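Local coordinates for ferrous IRON transport protein B homolog (Methanocaldococcus jannaschii, PDB 2WJI) that probably drives ferrous iron transport across the cell membrane, and is represented here by its cytoplasmic GTP-binding G-domain, at residues 77-91 against 104-118. Residues are numbered along the deposited sequence; the frame is centred on the assembly and turned at random.
Sequences IINEKPDLVVNIVDA and LMEMGANLLLALNKM. With GNP (phosphoaminophosphonic acid-guanylate ester), chain C.
Strands 84-90 and 111-116 are the parallel pair of a beta-alpha-beta unit in the P-loop GTPase fold, and the second strand runs into the guanine-binding NKxD motif, Asn-116 to Asp-119. The in-register bridges run from Val-85 with Leu-111 to Asp-90 with Asn-116, strand axes 27° apart. Val-85 N donates to Asn-110 O at 2.8 Å, and the ladder closes with Ala-91 N on Asn-116 O at 2.9 Å. At the opening end, Asn-110 ND2 donates to Asp-83 O at 2.9 Å, with that oxygen near the amide plane. Val-89 CG2 meets Leu-115 CD1 at 3.4 Å, tight for two carbons. Beyond the ladder, the CE of Met-107 touches both Ile-77 CG2 and Ile-78 CD1, 3.5 Å from each. Lys-117 is extended beyond CG (chi3 175°), which carries NZ to GNP O4' at 3.2 Å, while CD passes 3.5 Å from Asp-90 OD1, itself bonded by Thr-92 N; a water joins NZ to Asp-90 OD2, and NZ also bonds Asn-13 O. With a methionine in place of Lys-117, the ribose oxygen, Asn-13 O and the bridging water would probably lose their shared donor. Asn-116 ND2 bonds Val-14 O, tying the strand to the P-loop. Strand 3-9 flanks strand 84-90, while helix 94-106 packs on the face of Asn-87 and Val-89, and helix 152-162 covers Leu-84 and Leu-112.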
ATOM      1  N   ILE A  77      -1.329   9.148   9.732  1.00 29.68           N
ATOM      2  CA  ILE A  77      -2.667   8.987   9.177  1.00 36.84           C
ATOM      3  C   ILE A  77      -3.675   9.955   9.807  1.00 38.63           C
ATOM      4  O   ILE A  77      -4.482  10.565   9.107  1.00 39.19           O
ATOM      5  CB  ILE A  77      -3.153   7.534   9.298  1.00 40.37           C
ATOM      6  CG1 ILE A  77      -2.323   6.634   8.379  1.00 38.41           C
ATOM      7  CG2 ILE A  77      -4.624   7.428   8.938  1.00 39.91           C
ATOM      8  CD1 ILE A  77      -2.588   5.173   8.563  1.00 39.24           C
ATOM      9  N   ILE A  78      -3.602  10.101  11.126  1.00 37.28           N
ATOM     10  CA  ILE A  78      -4.516  10.964  11.880  1.00 42.39           C
ATOM     11  C   ILE A  78      -4.292  12.456  11.652  1.00 40.21           C
ATOM     12  O   ILE A  78      -5.235  13.216  11.435  1.00 42.96           O
ATOM     13  CB  ILE A  78      -4.401  10.696  13.400  1.00 49.44           C
ATOM     14  CG1 ILE A  78      -5.057   9.364  13.760  1.00 52.66           C
ATOM     15  CG2 ILE A  78      -5.035  11.829  14.190  1.00 57.38           C
ATOM     16  CD1 ILE A  78      -6.535   9.309  13.438  1.00 55.64           C
ATOM     17  N   ASN A  79      -3.039  12.881  11.730  1.00 41.25           N
ATOM     18  CA  ASN A  79      -2.724  14.302  11.665  1.00 38.73           C
ATOM     19  C   ASN A  79      -2.430  14.802  10.254  1.00 39.95           C
ATOM     20  O   ASN A  79      -2.777  15.924   9.907  1.00 43.68           O
ATOM     21  CB  ASN A  79      -1.554  14.610  12.596  1.00 39.75           C
ATOM     22  CG  ASN A  79      -1.847  14.219  14.030  1.00 47.20           C
ATOM     23  OD1 ASN A  79      -2.975  14.372  14.502  1.00 51.64           O
ATOM     24  ND2 ASN A  79      -0.841  13.692  14.726  1.00 43.56           N
ATOM     25  N   GLU A  80      -1.787  13.971   9.440  1.00 29.50           N
ATOM     26  CA  GLU A  80      -1.443  14.381   8.076  1.00 30.94           C
ATOM     27  C   GLU A  80      -2.565  14.115   7.079  1.00 33.68           C
ATOM     28  O   GLU A  80      -2.585  14.685   5.985  1.00 34.70           O
ATOM     29  CB  GLU A  80      -0.145  13.705   7.618  1.00 37.59           C
ATOM     30  CG  GLU A  80       1.086  14.161   8.392  1.00 41.88           C
ATOM     31  CD  GLU A  80       1.189  15.679   8.485  1.00 45.53           C
ATOM     32  OE1 GLU A  80       0.880  16.364   7.492  1.00 48.70           O
ATOM     33  OE2 GLU A  80       1.589  16.188   9.551  1.00 49.74           O
ATOM     34  N   LYS A  81      -3.491  13.238   7.453  1.00 29.04           N
ATOM     35  CA  LYS A  81      -4.696  13.011   6.658  1.00 32.39           C
ATOM     36  C   LYS A  81      -4.429  12.753   5.168  1.00 31.36           C
ATOM     37  O   LYS A  81      -4.891  13.509   4.322  1.00 34.71           O
ATOM     38  CB  LYS A  81      -5.634  14.212   6.786  1.00 34.03           C
ATOM     39  CG  LYS A  81      -5.739  14.787   8.187  1.00 47.90           C
ATOM     40  CD  LYS A  81      -6.825  14.101   8.997  1.00 55.87           C
ATOM     41  CE  LYS A  81      -7.248  14.957  10.182  1.00 62.03           C
ATOM     42  NZ  LYS A  81      -7.915  16.218   9.770  1.00 62.57           N
ATOM     43  N   PRO A  82      -3.689  11.677   4.846  1.00 26.64           N
ATOM     44  CA  PRO A  82      -3.427  11.351   3.436  1.00 23.33           C
ATOM     45  C   PRO A  82      -4.730  11.264   2.645  1.00 25.67           C
ATOM     46  O   PRO A  82      -5.745  10.831   3.199  1.00 28.05           O
ATOM     47  CB  PRO A  82      -2.805   9.958   3.505  1.00 26.31           C
ATOM     48  CG  PRO A  82      -2.314   9.800   4.874  1.00 24.33           C
ATOM     49  CD  PRO A  82      -3.076  10.720   5.773  1.00 26.16           C
ATOM     50  N   ASP A  83      -4.701  11.680   1.379  1.00 27.05           N
ATOM     51  CA  ASP A  83      -5.849  11.526   0.488  1.00 29.45           C
ATOM     52  C   ASP A  83      -6.172  10.049   0.257  1.00 27.89           C
ATOM     53  O   ASP A  83      -7.326   9.676   0.054  1.00 29.22           O
ATOM     54  CB  ASP A  83      -5.582  12.212  -0.855  1.00 31.27           C
ATOM     55  CG  ASP A  83      -5.457  13.723  -0.722  1.00 34.74           C
ATOM     56  OD1 ASP A  83      -6.393  14.359  -0.190  1.00 35.16           O
ATOM     57  OD2 ASP A  83      -4.421  14.273  -1.151  1.00 37.35           O
ATOM     58  N   LEU A  84      -5.148   9.206   0.288  1.00 23.39           N
ATOM     59  CA  LEU A  84      -5.357   7.770   0.125  1.00 21.20           C
ATOM     60  C   LEU A  84      -4.325   7.009   0.938  1.00 24.36           C
ATOM     61  O   LEU A  84      -3.145   7.364   0.943  1.00 25.51           O
ATOM     62  CB  LEU A  84      -5.257   7.367  -1.363  1.00 22.21           C
ATOM     63  CG  LEU A  84      -5.380   5.872  -1.702  1.00 26.60           C
ATOM     64  CD1 LEU A  84      -6.724   5.324  -1.250  1.00 31.89           C
ATOM     65  CD2 LEU A  84      -5.169   5.590  -3.202  1.00 25.48           C
ATOM     66  N   VAL A  85      -4.773   5.972   1.636  1.00 21.35           N
ATOM     67  CA  VAL A  85      -3.848   5.053   2.282  1.00 24.02           C
ATOM     68  C   VAL A  85      -3.824   3.783   1.446  1.00 27.13           C
ATOM     69  O   VAL A  85      -4.859   3.138   1.255  1.00 32.38           O
ATOM     70  CB  VAL A  85      -4.258   4.746   3.738  1.00 24.42           C
ATOM     71  CG1 VAL A  85      -3.400   3.619   4.320  1.00 25.01           C
ATOM     72  CG2 VAL A  85      -4.146   6.002   4.603  1.00 25.93           C
ATOM     73  N   VAL A  86      -2.651   3.451   0.912  1.00 25.52           N
ATOM     74  CA  VAL A  86      -2.496   2.237   0.132  1.00 21.77           C
ATOM     75  C   VAL A  86      -1.984   1.140   1.066  1.00 27.32           C
ATOM     76  O   VAL A  86      -0.809   1.120   1.446  1.00 28.01           O
ATOM     77  CB  VAL A  86      -1.536   2.427  -1.071  1.00 17.23           C
ATOM     78  CG1 VAL A  86      -1.359   1.127  -1.818  1.00 22.71           C
ATOM     79  CG2 VAL A  86      -2.059   3.493  -2.027  1.00 17.95           C
ATOM     80  N   ASN A  87      -2.881   0.243   1.458  1.00 24.28           N
ATOM     81  CA  ASN A  87      -2.529  -0.815   2.393  1.00 28.19           C
ATOM     82  C   ASN A  87      -1.973  -1.996   1.604  1.00 24.29           C
ATOM     83  O   ASN A  87      -2.706  -2.692   0.881  1.00 21.38           O
ATOM     84  CB  ASN A  87      -3.749  -1.204   3.238  1.00 27.05           C
ATOM     85  CG  ASN A  87      -3.455  -2.306   4.249  1.00 32.78           C
ATOM     86  OD1 ASN A  87      -2.311  -2.523   4.673  1.00 32.82           O
ATOM     87  ND2 ASN A  87      -4.510  -3.009   4.649  1.00 28.78           N
ATOM     88  N   ILE A  88      -0.663  -2.191   1.717  1.00 22.94           N
ATOM     89  CA  ILE A  88       0.004  -3.267   0.988  1.00 24.93           C
ATOM     90  C   ILE A  88      -0.039  -4.527   1.828  1.00 21.99           C
ATOM     91  O   ILE A  88       0.365  -4.522   2.994  1.00 21.54           O
ATOM     92  CB  ILE A  88       1.456  -2.904   0.645  1.00 23.21           C
ATOM     93  CG1 ILE A  88       1.467  -1.682  -0.283  1.00 28.02           C
ATOM     94  CG2 ILE A  88       2.164  -4.102   0.000  1.00 27.09           C
ATOM     95  CD1 ILE A  88       2.774  -0.925  -0.304  1.00 31.66           C
ATOM     96  N   VAL A  89      -0.553  -5.598   1.236  1.00 22.57           N
ATOM     97  CA  VAL A  89      -0.720  -6.861   1.934  1.00 26.94           C
ATOM     98  C   VAL A  89      -0.072  -8.012   1.161  1.00 30.64           C
ATOM     99  O   VAL A  89      -0.021  -7.998  -0.073  1.00 33.19           O
ATOM    100  CB  VAL A  89      -2.217  -7.159   2.181  1.00 30.93           C
ATOM    101  CG1 VAL A  89      -2.898  -5.956   2.831  1.00 37.55           C
ATOM    102  CG2 VAL A  89      -2.908  -7.517   0.892  1.00 30.17           C
ATOM    103  N   ASP A  90       0.436  -8.997   1.898  1.00 27.85           N
ATOM    104  CA  ASP A  90       1.080 -10.163   1.300  1.00 24.73           C
ATOM    105  C   ASP A  90       0.010 -11.195   0.983  1.00 25.47           C
ATOM    106  O   ASP A  90      -0.686 -11.665   1.880  1.00 28.84           O
ATOM    107  CB  ASP A  90       2.123 -10.732   2.270  1.00 28.32           C
ATOM    108  CG  ASP A  90       2.898 -11.925   1.696  1.00 36.29           C
ATOM    109  OD1 ASP A  90       2.527 -12.459   0.625  1.00 33.61           O
ATOM    110  OD2 ASP A  90       3.892 -12.336   2.339  1.00 35.06           O
ATOM    111  N   ALA A  91      -0.129 -11.535  -0.299  1.00 26.96           N
ATOM    112  CA  ALA A  91      -1.133 -12.505  -0.734  1.00 26.04           C
ATOM    113  C   ALA A  91      -0.958 -13.864  -0.065  1.00 27.86           C
ATOM    114  O   ALA A  91      -1.915 -14.629   0.030  1.00 33.06           O
ATOM    115  CB  ALA A  91      -1.109 -12.667  -2.241  1.00 22.20           C
ATOM    116  N   LEU A 104      -7.209   0.208  10.105  1.00 28.83           N
ATOM    117  CA  LEU A 104      -7.225   1.316   9.148  1.00 33.12           C
ATOM    118  C   LEU A 104      -8.649   1.702   8.765  1.00 36.28           C
ATOM    119  O   LEU A 104      -8.977   2.887   8.673  1.00 42.98           O
ATOM    120  CB  LEU A 104      -6.409   0.974   7.898  1.00 27.35           C
ATOM    121  CG  LEU A 104      -4.912   0.781   8.152  1.00 30.13           C
ATOM    122  CD1 LEU A 104      -4.208   0.234   6.906  1.00 28.25           C
ATOM    123  CD2 LEU A 104      -4.294   2.099   8.584  1.00 38.62           C
ATOM    124  N   MET A 105      -9.492   0.701   8.542  1.00 32.69           N
ATOM    125  CA  MET A 105     -10.899   0.949   8.262  1.00 35.15           C
ATOM    126  C   MET A 105     -11.551   1.650   9.448  1.00 44.97           C
ATOM    127  O   MET A 105     -12.310   2.610   9.284  1.00 40.20           O
ATOM    128  CB  MET A 105     -11.627  -0.362   7.977  1.00 38.29           C
ATOM    129  CG  MET A 105     -11.147  -1.081   6.740  1.00 40.35           C
ATOM    130  SD  MET A 105     -11.843  -2.739   6.618  1.00 56.51           S
ATOM    131  CE  MET A 105     -11.364  -3.195   4.959  1.00 50.02           C
ATOM    132  N   GLU A 106     -11.241   1.169  10.648  1.00 49.32           N
ATOM    133  CA  GLU A 106     -11.850   1.702  11.859  1.00 54.19           C
ATOM    134  C   GLU A 106     -11.585   3.193  12.042  1.00 53.37           C
ATOM    135  O   GLU A 106     -12.453   3.927  12.511  1.00 50.75           O
ATOM    136  CB  GLU A 106     -11.382   0.920  13.090  1.00 58.76           C
ATOM    137  CG  GLU A 106     -12.029   1.370  14.384  1.00 68.08           C
ATOM    138  CD  GLU A 106     -12.060   0.277  15.429  1.00 77.41           C
ATOM    139  OE1 GLU A 106     -12.312   0.592  16.613  1.00 83.93           O
ATOM    140  OE2 GLU A 106     -11.835  -0.899  15.068  1.00 78.12           O
ATOM    141  N   MET A 107     -10.392   3.644  11.667  1.00 51.69           N
ATOM    142  CA  MET A 107     -10.039   5.043  11.881  1.00 55.01           C
ATOM    143  C   MET A 107     -10.509   5.963  10.755  1.00 53.20           C
ATOM    144  O   MET A 107     -10.211   7.159  10.757  1.00 51.45           O
ATOM    145  CB  MET A 107      -8.540   5.202  12.147  1.00 57.17           C
ATOM    146  CG  MET A 107      -7.633   4.651  11.076  1.00 55.48           C
ATOM    147  SD  MET A 107      -5.946   4.505  11.698  1.00 63.28           S
ATOM    148  CE  MET A 107      -5.566   6.207  12.090  1.00 85.36           C
ATOM    149  N   GLY A 108     -11.250   5.401   9.805  1.00 47.78           N
ATOM    150  CA  GLY A 108     -11.869   6.190   8.755  1.00 45.35           C
ATOM    151  C   GLY A 108     -10.959   6.544   7.594  1.00 43.39           C
ATOM    152  O   GLY A 108     -11.254   7.451   6.827  1.00 39.85           O
ATOM    153  N   ALA A 109      -9.849   5.831   7.456  1.00 44.72           N
ATOM    154  CA  ALA A 109      -8.915   6.120   6.379  1.00 42.63           C
ATOM    155  C   ALA A 109      -9.540   5.791   5.028  1.00 36.82           C
ATOM    156  O   ALA A 109     -10.236   4.787   4.895  1.00 37.77           O
ATOM    157  CB  ALA A 109      -7.623   5.341   6.575  1.00 47.59           C
ATOM    158  N   ASN A 110      -9.320   6.663   4.044  1.00 34.48           N
ATOM    159  CA  ASN A 110      -9.658   6.362   2.655  1.00 32.36           C
ATOM    160  C   ASN A 110      -8.685   5.311   2.145  1.00 31.76           C
ATOM    161  O   ASN A 110      -7.506   5.593   1.942  1.00 31.88           O
ATOM    162  CB  ASN A 110      -9.561   7.615   1.787  1.00 28.44           C
ATOM    163  CG  ASN A 110     -10.138   7.404   0.397  1.00 34.22           C
ATOM    164  OD1 ASN A 110     -10.973   6.524   0.190  1.00 40.96           O
ATOM    165  ND2 ASN A 110      -9.703   8.218  -0.558  1.00 29.74           N
ATOM    166  N   LEU A 111      -9.178   4.102   1.923  1.00 33.60           N
ATOM    167  CA  LEU A 111      -8.288   2.957   1.824  1.00 34.28           C
ATOM    168  C   LEU A 111      -8.337   2.265   0.470  1.00 32.05           C
ATOM    169  O   LEU A 111      -9.372   2.241  -0.192  1.00 31.77           O
ATOM    170  CB  LEU A 111      -8.626   1.962   2.931  1.00 36.81           C
ATOM    171  CG  LEU A 111      -7.642   0.834   3.216  1.00 40.56           C
ATOM    172  CD1 LEU A 111      -6.301   1.385   3.686  1.00 35.48           C
ATOM    173  CD2 LEU A 111      -8.238  -0.094   4.259  1.00 44.05           C
ATOM    174  N   LEU A 112      -7.195   1.703   0.080  1.00 29.25           N
ATOM    175  CA  LEU A 112      -7.058   0.920  -1.141  1.00 27.73           C
ATOM    176  C   LEU A 112      -6.068  -0.200  -0.864  1.00 28.21           C
ATOM    177  O   LEU A 112      -4.991   0.031  -0.306  1.00 30.35           O
ATOM    178  CB  LEU A 112      -6.537   1.780  -2.286  1.00 27.52           C
ATOM    179  CG  LEU A 112      -6.145   1.003  -3.544  1.00 34.62           C
ATOM    180  CD1 LEU A 112      -7.332   0.215  -4.052  1.00 41.82           C
ATOM    181  CD2 LEU A 112      -5.630   1.944  -4.634  1.00 34.86           C
ATOM    182  N   LEU A 113      -6.430  -1.411  -1.261  1.00 26.54           N
ATOM    183  CA  LEU A 113      -5.641  -2.586  -0.928  1.00 28.97           C
ATOM    184  C   LEU A 113      -4.781  -3.026  -2.111  1.00 29.07           C
ATOM    185  O   LEU A 113      -5.297  -3.328  -3.185  1.00 33.75           O
ATOM    186  CB  LEU A 113      -6.574  -3.718  -0.503  1.00 36.52           C
ATOM    187  CG  LEU A 113      -6.187  -4.481   0.761  1.00 47.17           C
ATOM    188  CD1 LEU A 113      -5.847  -3.493   1.851  1.00 50.06           C
ATOM    189  CD2 LEU A 113      -7.322  -5.393   1.200  1.00 46.97           C
ATOM    190  N   ALA A 114      -3.468  -3.037  -1.912  1.00 26.94           N
ATOM    191  CA  ALA A 114      -2.540  -3.570  -2.894  1.00 27.44           C
ATOM    192  C   ALA A 114      -2.090  -4.953  -2.434  1.00 29.20           C
ATOM    193  O   ALA A 114      -1.384  -5.092  -1.434  1.00 25.94           O
ATOM    194  CB  ALA A 114      -1.351  -2.634  -3.072  1.00 26.35           C
ATOM    195  N   LEU A 115      -2.511  -5.965  -3.186  1.00 25.86           N
ATOM    196  CA  LEU A 115      -2.316  -7.363  -2.834  1.00 24.58           C
ATOM    197  C   LEU A 115      -1.092  -7.887  -3.572  1.00 25.96           C
ATOM    198  O   LEU A 115      -1.168  -8.278  -4.746  1.00 23.17           O
ATOM    199  CB  LEU A 115      -3.571  -8.148  -3.211  1.00 25.92           C
ATOM    200  CG  LEU A 115      -3.679  -9.631  -2.874  1.00 31.89           C
ATOM    201  CD1 LEU A 115      -3.724  -9.856  -1.372  1.00 34.77           C
ATOM    202  CD2 LEU A 115      -4.922 -10.191  -3.537  1.00 34.51           C
ATOM    203  N   ASN A 116       0.037  -7.855  -2.877  1.00 21.96           N
ATOM    204  CA  ASN A 116       1.337  -8.133  -3.456  1.00 25.78           C
ATOM    205  C   ASN A 116       1.747  -9.605  -3.374  1.00 28.02           C
ATOM    206  O   ASN A 116       1.110 -10.410  -2.692  1.00 30.77           O
ATOM    207  CB  ASN A 116       2.391  -7.253  -2.781  1.00 24.28           C
ATOM    208  CG  ASN A 116       3.640  -7.092  -3.624  1.00 29.61           C
ATOM    209  OD1 ASN A 116       3.580  -7.147  -4.849  1.00 31.93           O
ATOM    210  ND2 ASN A 116       4.779  -6.877  -2.971  1.00 28.27           N
ATOM    211  N   LYS A 117       2.816  -9.941  -4.089  1.00 23.70           N
ATOM    212  CA  LYS A 117       3.377 -11.284  -4.104  1.00 25.38           C
ATOM    213  C   LYS A 117       2.412 -12.308  -4.696  1.00 26.79           C
ATOM    214  O   LYS A 117       2.374 -13.459  -4.263  1.00 26.03           O
ATOM    215  CB  LYS A 117       3.834 -11.697  -2.696  1.00 24.68           C
ATOM    216  CG  LYS A 117       4.798 -10.696  -2.060  1.00 28.81           C
ATOM    217  CD  LYS A 117       5.457 -11.268  -0.798  1.00 30.52           C
ATOM    218  CE  LYS A 117       6.493 -10.296  -0.253  1.00 30.72           C
ATOM    219  NZ  LYS A 117       7.315 -10.887   0.843  1.00 29.63           N
ATOM    220  N   MET A 118       1.641 -11.891  -5.700  1.00 31.26           N
ATOM    221  CA  MET A 118       0.687 -12.798  -6.332  1.00 29.87           C
ATOM    222  C   MET A 118       1.420 -13.932  -7.022  1.00 24.59           C
ATOM    223  O   MET A 118       0.894 -15.039  -7.147  1.00 27.73           O
ATOM    224  CB  MET A 118      -0.208 -12.060  -7.336  1.00 30.95           C
ATOM    225  CG  MET A 118      -1.226 -11.117  -6.703  1.00 27.83           C
ATOM    226  SD  MET A 118      -2.573 -11.963  -5.845  1.00 42.68           S
ATOM    227  CE  MET A 118      -3.472 -12.656  -7.235  1.00 38.40           C
TER
HETATM  228  PG  GNP C1166      10.224  -3.506   5.515  1.00 32.59           P
HETATM  229  O1G GNP C1166      10.432  -2.071   5.149  1.00 29.73           O
HETATM  230  O2G GNP C1166       9.024  -3.733   6.417  1.00 29.98           O
HETATM  231  O3G GNP C1166      11.548  -3.868   6.144  1.00 37.89           O
HETATM  232  N3B GNP C1166      10.044  -4.407   4.199  1.00 31.56           N
HETATM  233  PB  GNP C1166       9.268  -4.027   2.849  1.00 31.59           P
HETATM  234  O1B GNP C1166       7.813  -4.045   3.097  1.00 27.88           O
HETATM  235  O2B GNP C1166       9.810  -2.764   2.348  1.00 26.02           O
HETATM  236  O3A GNP C1166       9.561  -5.114   1.802  1.00 30.98           O
HETATM  237  PA  GNP C1166      10.539  -5.031   0.605  1.00 32.39           P
HETATM  238  O1A GNP C1166       9.877  -4.312  -0.515  1.00 36.74           O
HETATM  239  O2A GNP C1166      11.873  -4.532   1.011  1.00 26.57           O
HETATM  240  O5' GNP C1166      10.712  -6.515   0.136  1.00 43.44           O
HETATM  241  C5' GNP C1166      10.658  -7.566   1.092  1.00 41.36           C
HETATM  242  C4' GNP C1166      10.977  -8.888   0.419  1.00 38.57           C
HETATM  243  O4' GNP C1166       9.835  -9.365  -0.341  1.00 31.70           O
HETATM  244  C3' GNP C1166      12.148  -8.838  -0.557  1.00 39.43           C
HETATM  245  O3' GNP C1166      12.839 -10.081  -0.526  1.00 44.20           O
HETATM  246  C2' GNP C1166      11.450  -8.670  -1.891  1.00 36.88           C
HETATM  247  O2' GNP C1166      12.216  -9.189  -2.956  1.00 42.39           O
HETATM  248  C1' GNP C1166      10.228  -9.549  -1.679  1.00 30.41           C
HETATM  249  N9  GNP C1166       9.149  -9.181  -2.581  1.00 29.52           N
HETATM  250  C8  GNP C1166       8.667  -7.914  -2.815  1.00 32.81           C
HETATM  251  N7  GNP C1166       7.702  -7.895  -3.694  1.00 31.57           N
HETATM  252  C5  GNP C1166       7.547  -9.228  -4.074  1.00 28.46           C
HETATM  253  C6  GNP C1166       6.654  -9.824  -4.998  1.00 30.48           C
HETATM  254  O6  GNP C1166       5.791  -9.272  -5.699  1.00 32.23           O
HETATM  255  N1  GNP C1166       6.831 -11.208  -5.086  1.00 22.50           N
HETATM  256  C2  GNP C1166       7.759 -11.928  -4.366  1.00 30.08           C
HETATM  257  N2  GNP C1166       7.784 -13.256  -4.583  1.00 26.42           N
HETATM  258  N3  GNP C1166       8.597 -11.378  -3.493  1.00 32.81           N
HETATM  259  C4  GNP C1166       8.438 -10.032  -3.400  1.00 30.18           C
HETATM  260  O   HOH W   1      -7.668   8.645   4.540  1.00 36.13           O
HETATM  261  O   HOH W   2       6.583 -13.069   1.924  1.00 54.53           O